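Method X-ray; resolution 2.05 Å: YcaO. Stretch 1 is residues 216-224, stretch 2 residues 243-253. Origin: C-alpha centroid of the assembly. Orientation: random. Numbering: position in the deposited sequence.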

# COMPACT_ATOMS: atom_id res chain seq x y z
N VAL A 216 14.47 0.32 -4.87
CA VAL A 216 13.00 0.19 -4.89
C VAL A 216 12.43 1.03 -6.04
O VAL A 216 12.71 2.23 -6.13
CB VAL A 216 12.33 0.60 -3.55
CG1 VAL A 216 10.82 0.39 -3.61
CG2 VAL A 216 12.91 -0.19 -2.39
N TYR A 217 11.65 0.38 -6.90
CA TYR A 217 10.99 1.05 -8.02
C TYR A 217 9.52 1.29 -7.71
O TYR A 217 8.88 0.43 -7.12
CB TYR A 217 11.14 0.22 -9.30
CG TYR A 217 12.59 0.06 -9.71
CD1 TYR A 217 13.26 1.08 -10.39
CD2 TYR A 217 13.31 -1.10 -9.38
CE1 TYR A 217 14.60 0.96 -10.75
CE2 TYR A 217 14.64 -1.24 -9.74
CZ TYR A 217 15.28 -0.21 -10.42
OH TYR A 217 16.60 -0.34 -10.78
N VAL A 218 9.02 2.45 -8.10
CA VAL A 218 7.60 2.77 -7.94
C VAL A 218 6.98 3.06 -9.31
O VAL A 218 7.50 3.88 -10.08
CB VAL A 218 7.35 3.93 -6.95
CG1 VAL A 218 5.85 4.17 -6.74
CG2 VAL A 218 8.02 3.66 -5.60
N VAL A 219 5.89 2.35 -9.62
CA VAL A 219 5.18 2.46 -10.90
C VAL A 219 3.76 2.97 -10.66
O VAL A 219 3.09 2.54 -9.72
CB VAL A 219 5.18 1.11 -11.68
CG1 VAL A 219 4.30 1.15 -12.92
CG2 VAL A 219 6.59 0.72 -12.08
N GLY A 220 3.33 3.90 -11.50
CA GLY A 220 1.95 4.36 -11.53
C GLY A 220 1.28 3.98 -12.83
O GLY A 220 1.92 3.95 -13.88
N ALA A 221 -0.00 3.64 -12.74
CA ALA A 221 -0.85 3.40 -13.91
C ALA A 221 -2.04 4.35 -13.85
O ALA A 221 -2.67 4.48 -12.81
CB ALA A 221 -1.32 1.96 -13.96
N VAL A 222 -2.31 5.02 -14.97
CA VAL A 222 -3.45 5.94 -15.06
C VAL A 222 -4.34 5.56 -16.23
O VAL A 222 -3.86 5.12 -17.28
CB VAL A 222 -3.04 7.44 -15.12
CG1 VAL A 222 -2.49 7.91 -13.78
CG2 VAL A 222 -2.03 7.72 -16.23
N THR A 223 -5.65 5.72 -16.04
CA THR A 223 -6.61 5.42 -17.09
C THR A 223 -7.27 6.67 -17.66
O THR A 223 -7.47 7.67 -16.97
CB THR A 223 -7.69 4.40 -16.67
OG1 THR A 223 -8.51 4.96 -15.63
CG2 THR A 223 -7.06 3.10 -16.19
N GLU A 224 -7.57 6.59 -18.95
CA GLU A 224 -8.47 7.51 -19.63
C GLU A 224 -9.68 6.68 -20.02
O GLU A 224 -9.54 5.55 -20.49
CB GLU A 224 -7.77 8.09 -20.85
CG GLU A 224 -8.42 9.35 -21.41
CD GLU A 224 -7.63 9.96 -22.57
OE1 GLU A 224 -6.38 9.89 -22.56
OE2 GLU A 224 -8.28 10.51 -23.48
N MSE A 243 7.19 -6.57 -10.75
CA MSE A 243 6.18 -6.66 -9.69
C MSE A 243 5.51 -5.33 -9.47
O MSE A 243 4.30 -5.27 -9.29
CB MSE A 243 6.80 -7.16 -8.38
CG MSE A 243 5.74 -7.34 -7.29
SE MSE A 243 6.56 -7.67 -5.53
CE MSE A 243 7.03 -9.52 -5.99
N ALA A 244 6.30 -4.26 -9.50
CA ALA A 244 5.78 -2.89 -9.37
C ALA A 244 4.76 -2.55 -10.46
O ALA A 244 3.72 -1.94 -10.17
CB ALA A 244 6.92 -1.87 -9.35
N VAL A 245 5.05 -2.96 -11.70
CA VAL A 245 4.13 -2.78 -12.84
C VAL A 245 2.85 -3.58 -12.60
O VAL A 245 1.73 -3.05 -12.76
CB VAL A 245 4.78 -3.22 -14.18
CG1 VAL A 245 3.80 -3.17 -15.34
CG2 VAL A 245 5.99 -2.35 -14.49
N LEU A 246 3.01 -4.86 -12.24
CA LEU A 246 1.89 -5.75 -11.98
C LEU A 246 0.96 -5.19 -10.89
O LEU A 246 -0.25 -5.14 -11.07
CB LEU A 246 2.37 -7.17 -11.62
CG LEU A 246 1.25 -8.16 -11.28
CD1 LEU A 246 0.36 -8.44 -12.49
CD2 LEU A 246 1.82 -9.44 -10.71
N ARG A 247 1.56 -4.76 -9.78
CA ARG A 247 0.79 -4.17 -8.68
C ARG A 247 -0.04 -2.97 -9.10
O ARG A 247 -1.21 -2.88 -8.73
CB ARG A 247 1.72 -3.79 -7.54
CG ARG A 247 2.19 -4.97 -6.72
CD ARG A 247 3.30 -4.55 -5.77
NE ARG A 247 3.43 -5.57 -4.74
CZ ARG A 247 3.84 -5.37 -3.49
NH1 ARG A 247 4.21 -4.16 -3.05
NH2 ARG A 247 3.87 -6.41 -2.66
N ALA A 248 0.54 -2.07 -9.89
CA ALA A 248 -0.17 -0.88 -10.40
C ALA A 248 -1.37 -1.25 -11.28
O ALA A 248 -2.47 -0.69 -11.11
CB ALA A 248 0.80 0.04 -11.15
N LEU A 249 -1.16 -2.19 -12.19
CA LEU A 249 -2.22 -2.69 -13.08
C LEU A 249 -3.35 -3.39 -12.32
O LEU A 249 -4.53 -3.19 -12.62
CB LEU A 249 -1.65 -3.61 -14.17
CG LEU A 249 -0.80 -2.92 -15.25
CD1 LEU A 249 -0.02 -3.94 -16.08
CD2 LEU A 249 -1.64 -2.04 -16.16
N LEU A 250 -2.98 -4.20 -11.32
CA LEU A 250 -3.95 -4.86 -10.44
C LEU A 250 -4.79 -3.86 -9.63
O LEU A 250 -5.98 -4.08 -9.41
CB LEU A 250 -3.26 -5.87 -9.51
CG LEU A 250 -2.64 -7.12 -10.14
CD1 LEU A 250 -1.92 -7.94 -9.09
CD2 LEU A 250 -3.66 -8.01 -10.85
N GLU A 251 -4.16 -2.76 -9.19
CA GLU A 251 -4.86 -1.69 -8.49
C GLU A 251 -5.86 -0.97 -9.39
O GLU A 251 -6.96 -0.65 -8.94
CB GLU A 251 -3.88 -0.72 -7.83
CG GLU A 251 -3.81 -0.88 -6.31
CD GLU A 251 -2.87 0.11 -5.64
OE1 GLU A 251 -2.80 1.29 -6.07
OE2 GLU A 251 -2.19 -0.29 -4.67
N VAL A 252 -5.50 -0.76 -10.65
CA VAL A 252 -6.43 -0.24 -11.66
C VAL A 252 -7.67 -1.14 -11.79
O VAL A 252 -8.80 -0.67 -11.69
CB VAL A 252 -5.74 -0.02 -13.02
CG1 VAL A 252 -6.74 0.22 -14.14
CG2 VAL A 252 -4.77 1.15 -12.93
N ALA A 253 -7.45 -2.45 -11.98
CA ALA A 253 -8.57 -3.40 -12.08
C ALA A 253 -9.47 -3.33 -10.84
O ALA A 253 -10.68 -3.29 -10.97
CB ALA A 253 -8.06 -4.82 -12.30

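At the apolar centre, Ala221 CB meets Ala248 CB at 4.0 Å and Val252 CG2 at 3.7 Å, so one methyl touches residues on successive turns of the helix. Val219, in the t rotamer, spans Ala244, Val245 and Ala248: CG2 lies 3.8 Å from Ala244 CB and 3.9 Å from Val245 CG2, and CG1 lies 3.9 Å from Val245 CA and 4.1 Å from Ala248 CB. Val245 takes part although its CA-to-CB bond points away from the strand. Ala248 CB also rests 3.7 Å from Val219 O, packing against backbone as well as side chains. Helix 243-253 packs against strand 217-224 with the helix and strand running in broadly the same direction, their axes 30° apart and 7.2 Å at closest approach. The CA atoms of Val219 and Ala244, and likewise of Ala221 and Ala248, lie 5.6 Å apart. Strand alternation turns Val218 and Val222 away from the helix. Toward one end, Ala244 CB approaches Tyr217 O at 3.8 Å, and the tyrosine ring leads away to a hydroxyl hydrogen-bonded elsewhere in the structure. Toward the other, Thr223 presents CG2 to Val252 CG1 at 3.5 Å, whereas its OG1 is hydrogen-bonded elsewhere. No hydrogen bond crosses the contact, which buries 376 Å² in total.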